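Side-chain contacts in ssDNA binding protein (Pyrococcus furiosus, PDB 4PSM), which probably binds single-stranded DNA, which its assembled subunits are thought to hold in a system of tunnels running between them: residues V22-A25 / I26-K30; N44-I47 / F48-Q52; L97-E100 / E101-H104; R124-S127 / K128-S131; E135-K138 / Q139-G143. All coordinates share one frame; numbering follows the deposited sequence.

Interaction 1 (V22-A25 / I26-K30); sequences VLFA and ITRGK
Thr-27 turns back on Leu-23 near the end of helix 15-26. Thr-27 OG1 donates to Leu-23 O at 2.7 Å. Thr-27 N donates to Leu-23 O at 3.1 Å. The two donors reach that carbonyl from opposite faces of its plane. The hydroxyl gets there because OG1 sits between the backbone N and the carbonyl carbon (chi1 60°). The methyl branch is then left for apolar contact, with Thr-27 CG2 3.7 Å from Leu-23 CD1. One residue earlier, Ile-26 N donates to Val-22 O at 3.0 Å, and Ile-26 CG1 lies 3.4 Å from that same oxygen. Arg-28 bends at chi2 and chi3 and folds back beside the helix. Phe-24 O stands over one face of its guanidinium, 3.6 Å above the plane and offset toward the rim.

Further out, Thr-27 packs on Phe-68, Ile-70 and Ile-75 of the sheet, and Phe-24 packs on Pro-33 and Val-36. Arg-28 NH1 forms a salt bridge with Glu-140 of the second subunit, and the guanidinium is hydrogen-bonded to Gln-139 there. The buried Thr-27 hydroxyl thus has a partner in a main-chain carbonyl, while the Arg-28 guanidinium turns to the second subunit.

Interaction 2 (N44-I47 / F48-Q52); sequences NKII and FEKLQ
The carboxylate of Glu-49 is the flat group that reaches back to the preceding turn. Glu-49 OE2 lies 4.1 Å from Lys-45 NZ, so the opposite charges are near each other but do not form a salt bridge. Glu-49 OE1 is 3.9 Å from Ile-46 CA. The Lys-45 chain is bent at chi2 and chi3, and the two side chains cross at a slant. The ring of Phe-48 points off this turn, with CG anti to the backbone N (chi1 -179°). Phe-48 therefore meets Asn-44 through CB, which is 3.3 Å from Asn-44 O.

The apolar part of the contact is Ile-47 against Leu-51. They lie side by side and point the same way, with Ile-47 CG2 3.8 Å from Leu-51 CD1. Leu-51 CG also rests 3.2 Å from Ile-47 O. Lys-50 is extended, and its CG passes close to Ile-46 O before the amine leads away.

Regular i to i+4 bonds hold the frame. Leu-51 N donates to Ile-47 O at 2.8 Å. Phe-48 N donates to Asn-44 O at 3.0 Å, from above the carbonyl plane. That oxygen also accepts a hydrogen bond from Tyr-15 OH.

The turn belongs to helix 33-53. One side meets helix 15-26, where Tyr-15 packs on Ile-47, Phe-48 and Leu-51. Another meets strand 74-87, where Ile-46 touches Leu-79, and Lys-50 and Leu-51 touch Ile-84.

Interaction 3 (L97-E100 / E101-H104); sequences LAME and EVEH
Leu-97 and Glu-101 cross at a slant, with the acid laid over the leucine branch. Glu-101 OE2 is 3.8 Å from both Leu-97 CD1 and Leu-97 CG. Glu-101 CG is anti to its carbonyl carbon (chi1 -64°), which brings it to 3.1 Å from Leu-97 O. The extended chain then lays the carboxylate by the leucine. The carboxylate itself is committed to the third subunit. There OE2 forms a salt bridge with Arg-63, and OE1 accepts a hydrogen bond from the backbone N of Phe-9.

Met-99, present as selenomethionine, points off another side of the helix. Met-99 CE approaches Val-102 CG2 at 4.2 Å, a loose apolar touch. A water donates to Met-99 O at 3.0 Å and to Glu-103 OE1 at 3.3 Å, bridging the two. Met-99 O also accepts from Glu-103 N at 2.9 Å, so two donors use this carbonyl. Glu-103 bends at chi2 to place its carboxylate near the water.

The contact lies early in helix 93-141, within the predicted coiled coil. Met-99 packs on Phe-9 and Arg-11 of strand 4-11 in its own chain, and on Met-99 of the third subunit. Leu-97 and Ala-98 rest on Phe-9 of that subunit.

Interaction 4 (R124-S127 / K128-S131); sequences REIS and KEIS
This contact joins two successive turns of the long helix 93-141, within the predicted coiled coil. Arg-124 and Lys-128 meet along one side, and Ile-126 and Ile-130 along another. The isoleucines cross at a slant, with Ile-126 CG2 touching Ile-130 CD1 at 3.7 Å. Ile-126 CG2 is anti to the backbone N, which brings that branch round to the next turn. Ile-130 CG1 lies 3.4 Å from Ile-126 O, so the side chain also touches that carbonyl.

The basic pair has a different character. Both chains are extended, and they too run at a slant to one another. Lys-128 NZ arrives at the edge of the Arg-124 guanidinium, in its plane, 3.1 Å from Arg-124 NE. Both atoms are donors, so this is no hydrogen bond. Two like charges at this distance would probably repel, and the exact placing of the amine is doubtful. Lys-128 CG is more plainly packed, 3.4 Å from Arg-124 O.

Glu-129 extends back toward Ile-126, with OE1 3.8 Å from Ile-126 CA. Backbone bonds link the turns throughout. Ile-130 N donates to Ile-126 O at 2.9 Å, and Ser-131 N donates to Ser-127 O at 3.0 Å.

The helix is packed by two other chains here. Ser-127 and Ile-130 rest on Leu-123 of the second subunit, and Lys-128 on its Arg-124. Ile-126 lies against Lys-122 of the fourth subunit, while Glu-129 and Ile-130 touch its Leu-119.

Interaction 5 (E135-K138 / Q139-G143); sequences ERMK and QEYTG
Gln-139 folds back over the turn that holds Glu-135 and Arg-136. Gln-139 CG lies 3.1 Å from Glu-135 O, and Gln-139 OE1 is 3.5 Å from Arg-136 CA. The chain is extended beyond CG, which carries the amide across the Glu-135 side chain at about a right angle. The amide and carboxylate planes are 76° apart. Gln-139 OE1 accepts a hydrogen bond from Arg-28 of the second subunit.

Lys-138 meets Thr-142 through its carbonyl. Thr-142 OG1 donates to Lys-138 O at 2.7 Å, in the carbonyl plane and on a lone pair. Thr-142 N adds a weak bond there. These bonds lie near the end of the long helix, largely predicted coiled coil, before the C-terminal tail. Lys-138 NZ forms a salt bridge with Glu-135 OE1 at 3.1 Å. It also pairs with Glu-117 of the second subunit. Glu-135 OE2 accepts a hydrogen bond from Arg-147 N.

Arg-136 runs beside Glu-140 in the same direction, but Arg-136 NE stays 5.7 Å from Glu-140 OE2. That carboxylate pairs with Arg-28 of the second subunit. Met-137, a selenomethionine, sets CG 4.1 Å from Tyr-141 CD2. The tyrosine ring stands edge-to-face with Phe-109 of the fourth subunit.

All five contacts are local and follow one another along the chain. None nests in or crosses another, and each links residues about one turn apart. Interaction 1 joins the end of helix 15-26 to the loop that leads to helix 33-53. Interaction 2 lies on that next helix, its centre about 22 Å from that of interaction 1. The three others share helix 93-141. Interaction 3 lies beside the sheet, and interactions 4 and 5 lie farther along, with centres about 17 Å apart. Interactions 1 and 5 are about 44 Å apart between centres within one chain. They meet across the interface, because Arg-28 binds Gln-139 and Glu-140 of the second subunit.

Interaction 1 (V22-A25 / I26-K30)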
loop_
_atom_site.group_PDB
_atom_site.type_symbol
_atom_site.label_atom_id
_atom_site.label_comp_id
_atom_site.label_asym_id
_atom_site.label_seq_id
_atom_site.Cartn_x
_atom_site.Cartn_y
_atom_site.Cartn_z
ATOM N N VAL A 22 9.542 1.607 -28.346
ATOM C CA VAL A 22 8.539 1.218 -29.328
ATOM C C VAL A 22 8.419 -0.297 -29.373
ATOM O O VAL A 22 7.320 -0.847 -29.414
ATOM C CB VAL A 22 8.898 1.752 -30.723
ATOM C CG1 VAL A 22 7.829 1.352 -31.748
ATOM C CG2 VAL A 22 9.044 3.254 -30.659
ATOM N N LEU A 23 9.566 -0.963 -29.366
ATOM C CA LEU A 23 9.607 -2.416 -29.352
ATOM C C LEU A 23 8.852 -3.010 -28.142
ATOM O O LEU A 23 8.049 -3.934 -28.296
ATOM C CB LEU A 23 11.058 -2.890 -29.392
ATOM C CG LEU A 23 11.282 -4.368 -29.704
ATOM C CD1 LEU A 23 10.473 -4.780 -30.923
ATOM C CD2 LEU A 23 12.755 -4.638 -29.916
ATOM N N PHE A 24 9.092 -2.470 -26.949
ATOM C CA PHE A 24 8.357 -2.925 -25.763
ATOM C C PHE A 24 6.853 -2.789 -25.940
ATOM O O PHE A 24 6.089 -3.672 -25.549
ATOM C CB PHE A 24 8.771 -2.155 -24.511
ATOM C CG PHE A 24 9.901 -2.776 -23.767
ATOM C CD1 PHE A 24 9.728 -3.981 -23.101
ATOM C CD2 PHE A 24 11.133 -2.154 -23.711
ATOM C CE1 PHE A 24 10.772 -4.564 -22.418
ATOM C CE2 PHE A 24 12.188 -2.735 -23.011
ATOM C CZ PHE A 24 12.002 -3.940 -22.367
ATOM N N ALA A 25 6.433 -1.675 -26.529
ATOM C CA ALA A 25 5.013 -1.378 -26.661
ATOM C C ALA A 25 4.302 -2.309 -27.644
ATOM O O ALA A 25 3.177 -2.744 -27.392
ATOM C CB ALA A 25 4.815 0.079 -27.051
ATOM N N ILE A 26 4.961 -2.629 -28.755
ATOM C CA ILE A 26 4.318 -3.414 -29.806
ATOM C C ILE A 26 4.445 -4.930 -29.627
ATOM O O ILE A 26 3.681 -5.690 -30.218
ATOM C CB ILE A 26 4.803 -2.994 -31.216
ATOM C CG1 ILE A 26 6.273 -3.369 -31.425
ATOM C CG2 ILE A 26 4.583 -1.494 -31.435
ATOM C CD1 ILE A 26 6.873 -2.778 -32.697
ATOM N N THR A 27 5.400 -5.370 -28.815
ATOM C CA THR A 27 5.552 -6.798 -28.541
ATOM C C THR A 27 4.904 -7.175 -27.212
ATOM O O THR A 27 4.949 -8.328 -26.797
ATOM C CB THR A 27 7.031 -7.213 -28.503
ATOM O OG1 THR A 27 7.701 -6.483 -27.471
ATOM C CG2 THR A 27 7.698 -6.930 -29.827
ATOM N N ARG A 28 4.308 -6.185 -26.555
ATOM C CA ARG A 28 3.660 -6.364 -25.262
ATOM C C ARG A 28 2.863 -7.666 -25.197
ATOM O O ARG A 28 1.986 -7.916 -26.026
ATOM C CB ARG A 28 2.760 -5.158 -24.981
ATOM C CG ARG A 28 2.019 -5.162 -23.657
ATOM C CD ARG A 28 2.935 -5.234 -22.459
ATOM N NE ARG A 28 3.917 -4.202 -22.366
ATOM C CZ ARG A 28 5.147 -4.242 -21.865
ATOM N NH1 ARG A 28 5.800 -3.102 -21.890
ATOM N NH2 ARG A 28 5.739 -5.328 -21.375
ATOM N N GLY A 29 3.189 -8.506 -24.219
ATOM C CA GLY A 29 2.471 -9.748 -24.022
ATOM C C GLY A 29 2.945 -10.864 -24.931
ATOM O O GLY A 29 2.826 -12.047 -24.600
ATOM N N LYS A 30 3.485 -10.488 -26.084
ATOM C CA LYS A 30 3.948 -11.464 -27.063
ATOM C C LYS A 30 5.371 -11.947 -26.768
ATOM O O LYS A 30 5.808 -12.965 -27.295
ATOM C CB LYS A 30 3.881 -10.872 -28.475
ATOM C CG LYS A 30 2.501 -10.400 -28.902
ATOM C CD LYS A 30 2.535 -9.830 -30.310
ATOM C CE LYS A 30 1.153 -9.393 -30.770
ATOM N NZ LYS A 30 1.176 -8.875 -32.168
#

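Interaction 2 (N44-I47 / F48-Q52)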
loop_
_atom_site.group_PDB
_atom_site.type_symbol
_atom_site.label_atom_id
_atom_site.label_comp_id
_atom_site.label_asym_id
_atom_site.label_seq_id
_atom_site.Cartn_x
_atom_site.Cartn_y
_atom_site.Cartn_z
ATOM N N ASN A 44 20.027 -1.782 -32.462
ATOM C CA ASN A 44 20.659 -0.506 -32.160
ATOM C C ASN A 44 22.152 -0.541 -32.433
ATOM O O ASN A 44 22.761 0.483 -32.747
ATOM C CB ASN A 44 20.370 -0.078 -30.706
ATOM C CG ASN A 44 18.925 0.363 -30.508
ATOM O OD1 ASN A 44 18.283 0.810 -31.455
ATOM N ND2 ASN A 44 18.405 0.228 -29.281
ATOM N N LYS A 45 22.745 -1.722 -32.292
ATOM C CA LYS A 45 24.151 -1.911 -32.620
ATOM C C LYS A 45 24.346 -1.661 -34.117
ATOM O O LYS A 45 25.224 -0.912 -34.530
ATOM C CB LYS A 45 24.588 -3.328 -32.253
ATOM C CG LYS A 45 25.377 -3.439 -30.958
ATOM C CD LYS A 45 26.881 -3.355 -31.222
ATOM C CE LYS A 45 27.372 -4.527 -32.070
ATOM N NZ LYS A 45 28.840 -4.474 -32.329
ATOM N N ILE A 46 23.497 -2.291 -34.920
ATOM C CA ILE A 46 23.530 -2.169 -36.360
ATOM C C ILE A 46 23.228 -0.737 -36.787
ATOM O O ILE A 46 23.950 -0.149 -37.591
ATOM C CB ILE A 46 22.517 -3.131 -36.999
ATOM C CG1 ILE A 46 22.959 -4.581 -36.780
ATOM C CG2 ILE A 46 22.337 -2.821 -38.475
ATOM C CD1 ILE A 46 21.916 -5.614 -37.176
ATOM N N ILE A 47 22.165 -0.174 -36.230
ATOM C CA ILE A 47 21.761 1.181 -36.566
ATOM C C ILE A 47 22.908 2.157 -36.328
ATOM O O ILE A 47 23.216 2.998 -37.171
ATOM C CB ILE A 47 20.526 1.598 -35.753
ATOM C CG1 ILE A 47 19.303 0.795 -36.208
ATOM C CG2 ILE A 47 20.263 3.081 -35.889
ATOM C CD1 ILE A 47 18.066 1.077 -35.395
ATOM N N PHE A 48 23.562 2.021 -35.184
ATOM C CA PHE A 48 24.622 2.940 -34.812
ATOM C C PHE A 48 25.804 2.868 -35.762
ATOM O O PHE A 48 26.472 3.872 -35.994
ATOM C CB PHE A 48 25.101 2.670 -33.392
ATOM C CG PHE A 48 26.182 3.602 -32.938
ATOM C CD1 PHE A 48 25.862 4.805 -32.337
ATOM C CD2 PHE A 48 27.518 3.285 -33.122
ATOM C CE1 PHE A 48 26.853 5.670 -31.910
ATOM C CE2 PHE A 48 28.516 4.151 -32.706
ATOM C CZ PHE A 48 28.180 5.341 -32.089
ATOM N N GLU A 49 26.077 1.676 -36.283
ATOM C CA GLU A 49 27.130 1.517 -37.275
ATOM C C GLU A 49 26.763 2.303 -38.530
ATOM O O GLU A 49 27.572 3.056 -39.049
ATOM C CB GLU A 49 27.346 0.040 -37.607
ATOM C CG GLU A 49 27.898 -0.780 -36.448
ATOM C CD GLU A 49 27.947 -2.267 -36.753
ATOM O OE1 GLU A 49 27.157 -2.729 -37.604
ATOM O OE2 GLU A 49 28.777 -2.972 -36.140
ATOM N N LYS A 50 25.528 2.136 -38.990
ATOM C CA LYS A 50 25.032 2.838 -40.158
ATOM C C LYS A 50 24.993 4.348 -39.952
ATOM O O LYS A 50 25.374 5.101 -40.842
ATOM C CB LYS A 50 23.660 2.302 -40.563
ATOM C CG LYS A 50 23.651 0.796 -40.779
ATOM C CD LYS A 50 22.624 0.371 -41.813
ATOM C CE LYS A 50 22.966 -1.007 -42.363
ATOM N NZ LYS A 50 22.130 -1.373 -43.538
ATOM N N LEU A 51 24.549 4.796 -38.781
ATOM C CA LEU A 51 24.556 6.227 -38.482
ATOM C C LEU A 51 25.969 6.793 -38.545
ATOM O O LEU A 51 26.165 7.927 -38.972
ATOM C CB LEU A 51 23.946 6.534 -37.109
ATOM C CG LEU A 51 22.486 6.131 -36.900
ATOM C CD1 LEU A 51 21.956 6.490 -35.504
ATOM C CD2 LEU A 51 21.574 6.614 -38.013
ATOM N N GLN A 52 26.948 6.003 -38.110
ATOM C CA GLN A 52 28.351 6.395 -38.200
ATOM C C GLN A 52 28.761 6.539 -39.664
ATOM O O GLN A 52 29.340 7.544 -40.064
ATOM C CB GLN A 52 29.247 5.357 -37.523
ATOM C CG GLN A 52 29.578 5.640 -36.067
ATOM C CD GLN A 52 30.702 4.758 -35.549
ATOM O OE1 GLN A 52 31.141 3.827 -36.227
ATOM N NE2 GLN A 52 31.180 5.054 -34.348
#

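Interaction 3 (L97-E100 / E101-H104)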
loop_
_atom_site.group_PDB
_atom_site.type_symbol
_atom_site.label_atom_id
_atom_site.label_comp_id
_atom_site.label_asym_id
_atom_site.label_seq_id
_atom_site.Cartn_x
_atom_site.Cartn_y
_atom_site.Cartn_z
ATOM N N LEU A 97 15.270 21.384 -33.463
ATOM C CA LEU A 97 15.019 22.084 -32.216
ATOM C C LEU A 97 13.917 21.384 -31.441
ATOM O O LEU A 97 14.039 21.178 -30.245
ATOM C CB LEU A 97 14.653 23.551 -32.466
ATOM C CG LEU A 97 14.133 24.314 -31.234
ATOM C CD1 LEU A 97 15.078 24.182 -30.046
ATOM C CD2 LEU A 97 13.851 25.792 -31.539
ATOM N N ALA A 98 12.851 21.016 -32.145
ATOM C CA ALA A 98 11.702 20.371 -31.533
ATOM C C ALA A 98 12.075 19.021 -30.912
ATOM O O ALA A 98 11.609 18.685 -29.828
ATOM C CB ALA A 98 10.587 20.199 -32.564
HETATM N N MSE A 99 12.914 18.259 -31.610
HETATM C CA MSE A 99 13.336 16.947 -31.155
HETATM C C MSE A 99 14.246 17.038 -29.948
HETATM O O MSE A 99 14.208 16.176 -29.063
HETATM C CB MSE A 99 14.047 16.184 -32.272
HETATM C CG MSE A 99 13.150 15.839 -33.429
HETATM SE SE MSE A 99 11.493 15.029 -32.838
HETATM C CE MSE A 99 10.362 16.581 -32.626
ATOM N N GLU A 100 15.072 18.073 -29.920
ATOM C CA GLU A 100 15.912 18.327 -28.762
ATOM C C GLU A 100 15.040 18.698 -27.555
ATOM O O GLU A 100 15.332 18.315 -26.423
ATOM C CB GLU A 100 16.914 19.433 -29.065
ATOM C CG GLU A 100 17.842 19.783 -27.917
ATOM C CD GLU A 100 18.778 20.928 -28.269
ATOM O OE1 GLU A 100 19.256 20.976 -29.424
ATOM O OE2 GLU A 100 19.024 21.788 -27.396
ATOM N N GLU A 101 13.963 19.437 -27.807
ATOM C CA GLU A 101 13.009 19.777 -26.760
ATOM C C GLU A 101 12.331 18.512 -26.235
ATOM O O GLU A 101 12.184 18.339 -25.033
ATOM C CB GLU A 101 11.963 20.764 -27.279
ATOM C CG GLU A 101 12.555 22.108 -27.690
ATOM C CD GLU A 101 11.521 23.087 -28.213
ATOM O OE1 GLU A 101 10.430 22.645 -28.643
ATOM O OE2 GLU A 101 11.809 24.304 -28.186
ATOM N N VAL A 102 11.919 17.632 -27.140
ATOM C CA VAL A 102 11.322 16.366 -26.747
ATOM C C VAL A 102 12.279 15.572 -25.875
ATOM O O VAL A 102 11.916 15.111 -24.793
ATOM C CB VAL A 102 10.951 15.509 -27.962
ATOM C CG1 VAL A 102 10.912 14.039 -27.566
ATOM C CG2 VAL A 102 9.618 15.965 -28.535
ATOM N N GLU A 103 13.507 15.424 -26.357
ATOM C CA GLU A 103 14.537 14.695 -25.637
ATOM C C GLU A 103 14.685 15.236 -24.217
ATOM O O GLU A 103 14.860 14.479 -23.263
ATOM C CB GLU A 103 15.863 14.820 -26.384
ATOM C CG GLU A 103 16.834 13.676 -26.164
ATOM C CD GLU A 103 16.487 12.442 -26.980
ATOM O OE1 GLU A 103 15.369 12.377 -27.543
ATOM O OE2 GLU A 103 17.347 11.539 -27.064
ATOM N N HIS A 104 14.610 16.552 -24.085
ATOM C CA HIS A 104 14.786 17.209 -22.797
ATOM C C HIS A 104 13.601 16.953 -21.872
ATOM O O HIS A 104 13.783 16.659 -20.692
ATOM C CB HIS A 104 14.996 18.717 -22.983
ATOM C CG HIS A 104 16.168 19.263 -22.228
ATOM N ND1 HIS A 104 16.834 20.408 -22.611
ATOM C CD2 HIS A 104 16.794 18.819 -21.111
ATOM C CE1 HIS A 104 17.821 20.645 -21.764
ATOM N NE2 HIS A 104 17.817 19.696 -20.846
HETATM O O HOH W 1 13.608 13.414 -30.076
#

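Interaction 4 (R124-S127 / K128-S131)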
loop_
_atom_site.group_PDB
_atom_site.type_symbol
_atom_site.label_atom_id
_atom_site.label_comp_id
_atom_site.label_asym_id
_atom_site.label_seq_id
_atom_site.Cartn_x
_atom_site.Cartn_y
_atom_site.Cartn_z
ATOM N N ARG A 124 6.209 -2.038 -2.080
ATOM C CA ARG A 124 6.267 -3.483 -2.212
ATOM C C ARG A 124 6.812 -4.064 -0.920
ATOM O O ARG A 124 6.322 -5.074 -0.423
ATOM C CB ARG A 124 7.135 -3.906 -3.399
ATOM C CG ARG A 124 7.053 -5.395 -3.722
ATOM C CD ARG A 124 7.963 -5.792 -4.884
ATOM N NE ARG A 124 7.993 -7.242 -5.075
ATOM C CZ ARG A 124 7.275 -7.900 -5.982
ATOM N NH1 ARG A 124 6.472 -7.240 -6.806
ATOM N NH2 ARG A 124 7.364 -9.220 -6.073
ATOM N N GLU A 125 7.821 -3.395 -0.376
ATOM C CA GLU A 125 8.500 -3.844 0.821
ATOM C C GLU A 125 7.515 -3.849 1.989
ATOM O O GLU A 125 7.354 -4.856 2.671
ATOM C CB GLU A 125 9.687 -2.924 1.116
ATOM C CG GLU A 125 10.652 -3.437 2.175
ATOM C CD GLU A 125 11.851 -2.523 2.356
ATOM O OE1 GLU A 125 11.656 -1.291 2.435
ATOM O OE2 GLU A 125 12.990 -3.036 2.407
ATOM N N ILE A 126 6.849 -2.717 2.201
ATOM C CA ILE A 126 5.854 -2.590 3.253
ATOM C C ILE A 126 4.745 -3.625 3.120
ATOM O O ILE A 126 4.292 -4.197 4.109
ATOM C CB ILE A 126 5.238 -1.190 3.251
ATOM C CG1 ILE A 126 6.090 -0.242 4.089
ATOM C CG2 ILE A 126 3.819 -1.219 3.788
ATOM C CD1 ILE A 126 5.578 1.176 4.072
ATOM N N SER A 127 4.319 -3.871 1.891
ATOM C CA SER A 127 3.233 -4.805 1.635
ATOM C C SER A 127 3.658 -6.206 2.033
ATOM O O SER A 127 2.880 -6.969 2.606
ATOM C CB SER A 127 2.824 -4.759 0.163
ATOM O OG SER A 127 1.758 -5.648 -0.120
ATOM N N LYS A 128 4.906 -6.537 1.735
ATOM C CA LYS A 128 5.442 -7.844 2.073
ATOM C C LYS A 128 5.526 -7.997 3.586
ATOM O O LYS A 128 5.167 -9.037 4.133
ATOM C CB LYS A 128 6.811 -8.060 1.416
ATOM C CG LYS A 128 6.723 -8.431 -0.067
ATOM C CD LYS A 128 8.093 -8.541 -0.724
ATOM C CE LYS A 128 7.969 -8.979 -2.182
ATOM N NZ LYS A 128 9.291 -9.058 -2.881
ATOM N N GLU A 129 5.993 -6.951 4.255
ATOM C CA GLU A 129 6.100 -6.954 5.705
ATOM C C GLU A 129 4.735 -7.174 6.335
ATOM O O GLU A 129 4.580 -7.982 7.250
ATOM C CB GLU A 129 6.697 -5.639 6.207
ATOM C CG GLU A 129 8.217 -5.625 6.240
ATOM C CD GLU A 129 8.777 -4.270 6.626
ATOM O OE1 GLU A 129 8.606 -3.308 5.845
ATOM O OE2 GLU A 129 9.384 -4.164 7.712
ATOM N N ILE A 130 3.745 -6.449 5.832
ATOM C CA ILE A 130 2.390 -6.572 6.336
ATOM C C ILE A 130 1.873 -7.998 6.178
ATOM O O ILE A 130 1.296 -8.559 7.112
ATOM C CB ILE A 130 1.452 -5.552 5.677
ATOM C CG1 ILE A 130 1.703 -4.169 6.281
ATOM C CG2 ILE A 130 -0.002 -5.939 5.872
ATOM C CD1 ILE A 130 1.046 -3.040 5.520
ATOM N N SER A 131 2.107 -8.586 5.009
ATOM C CA SER A 131 1.680 -9.954 4.736
ATOM C C SER A 131 2.352 -10.941 5.678
ATOM O O SER A 131 1.739 -11.922 6.104
ATOM C CB SER A 131 1.976 -10.334 3.287
ATOM O OG SER A 131 1.086 -9.664 2.407
#

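Interaction 5 (E135-K138 / Q139-G143)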
loop_
_atom_site.group_PDB
_atom_site.type_symbol
_atom_site.label_atom_id
_atom_site.label_comp_id
_atom_site.label_asym_id
_atom_site.label_seq_id
_atom_site.Cartn_x
_atom_site.Cartn_y
_atom_site.Cartn_z
ATOM N N GLU A 135 0.371 -13.075 8.675
ATOM C CA GLU A 135 0.455 -14.523 8.726
ATOM C C GLU A 135 0.968 -14.969 10.087
ATOM O O GLU A 135 0.523 -15.976 10.629
ATOM C CB GLU A 135 1.351 -15.071 7.619
ATOM C CG GLU A 135 1.407 -16.597 7.603
ATOM C CD GLU A 135 0.086 -17.244 7.197
ATOM O OE1 GLU A 135 -0.867 -16.506 6.858
ATOM O OE2 GLU A 135 0.001 -18.496 7.218
ATOM N N ARG A 136 1.904 -14.203 10.631
ATOM C CA ARG A 136 2.499 -14.501 11.928
ATOM C C ARG A 136 1.440 -14.428 13.038
ATOM O O ARG A 136 1.436 -15.233 13.969
ATOM C CB ARG A 136 3.643 -13.520 12.205
ATOM C CG ARG A 136 4.787 -14.082 13.026
ATOM C CD ARG A 136 6.136 -13.645 12.464
ATOM N NE ARG A 136 6.255 -12.222 12.363
ATOM C CZ ARG A 136 6.591 -11.432 11.346
ATOM N NH1 ARG A 136 6.918 -11.831 10.117
ATOM N NH2 ARG A 136 6.588 -10.149 11.639
HETATM N N MSE A 137 0.540 -13.457 12.932
HETATM C CA MSE A 137 -0.552 -13.330 13.877
HETATM C C MSE A 137 -1.521 -14.498 13.767
HETATM O O MSE A 137 -2.073 -14.951 14.768
HETATM C CB MSE A 137 -1.314 -12.040 13.643
HETATM C CG MSE A 137 -0.619 -10.790 14.134
HETATM SE SE MSE A 137 -1.499 -9.162 13.498
HETATM C CE MSE A 137 -3.348 -9.594 13.919
ATOM N N LYS A 138 -1.743 -14.969 12.550
ATOM C CA LYS A 138 -2.553 -16.149 12.349
ATOM C C LYS A 138 -1.917 -17.304 13.118
ATOM O O LYS A 138 -2.598 -18.041 13.829
ATOM C CB LYS A 138 -2.671 -16.487 10.860
ATOM C CG LYS A 138 -3.618 -15.573 10.094
ATOM C CD LYS A 138 -3.589 -15.849 8.600
ATOM C CE LYS A 138 -4.108 -17.244 8.258
ATOM N NZ LYS A 138 -3.789 -17.602 6.837
ATOM N N GLN A 139 -0.599 -17.426 12.993
ATOM C CA GLN A 139 0.150 -18.514 13.602
ATOM C C GLN A 139 0.120 -18.460 15.119
ATOM O O GLN A 139 0.027 -19.492 15.792
ATOM C CB GLN A 139 1.606 -18.460 13.142
ATOM C CG GLN A 139 1.795 -18.654 11.655
ATOM C CD GLN A 139 3.209 -18.347 11.228
ATOM O OE1 GLN A 139 3.977 -17.728 11.977
ATOM N NE2 GLN A 139 3.563 -18.770 10.015
ATOM N N GLU A 140 0.204 -17.251 15.656
ATOM C CA GLU A 140 0.466 -17.079 17.077
ATOM C C GLU A 140 -0.774 -16.784 17.917
ATOM O O GLU A 140 -0.783 -17.022 19.128
ATOM C CB GLU A 140 1.529 -15.997 17.288
ATOM C CG GLU A 140 2.885 -16.348 16.669
ATOM C CD GLU A 140 3.993 -15.410 17.110
ATOM O OE1 GLU A 140 3.691 -14.417 17.808
ATOM O OE2 GLU A 140 5.167 -15.666 16.762
ATOM N N TYR A 141 -1.828 -16.294 17.278
ATOM C CA TYR A 141 -2.980 -15.798 18.021
ATOM C C TYR A 141 -4.307 -16.349 17.526
ATOM O O TYR A 141 -5.362 -15.888 17.957
ATOM C CB TYR A 141 -3.030 -14.262 17.983
ATOM C CG TYR A 141 -1.787 -13.578 18.507
ATOM C CD1 TYR A 141 -1.439 -13.652 19.850
ATOM C CD2 TYR A 141 -0.968 -12.855 17.663
ATOM C CE1 TYR A 141 -0.300 -13.026 20.328
ATOM C CE2 TYR A 141 0.163 -12.225 18.129
ATOM C CZ TYR A 141 0.497 -12.310 19.453
ATOM O OH TYR A 141 1.635 -11.672 19.885
ATOM N N THR A 142 -4.267 -17.320 16.619
ATOM C CA THR A 142 -5.501 -17.874 16.067
ATOM C C THR A 142 -5.386 -19.362 15.733
ATOM O O THR A 142 -4.290 -19.930 15.723
ATOM C CB THR A 142 -5.955 -17.120 14.778
ATOM O OG1 THR A 142 -5.250 -17.632 13.638
ATOM C CG2 THR A 142 -5.736 -15.605 14.903
ATOM N N GLY A 143 -6.530 -19.980 15.450
ATOM C CA GLY A 143 -6.570 -21.325 14.901
ATOM C C GLY A 143 -6.871 -21.326 13.406
ATOM O O GLY A 143 -7.232 -22.357 12.841
#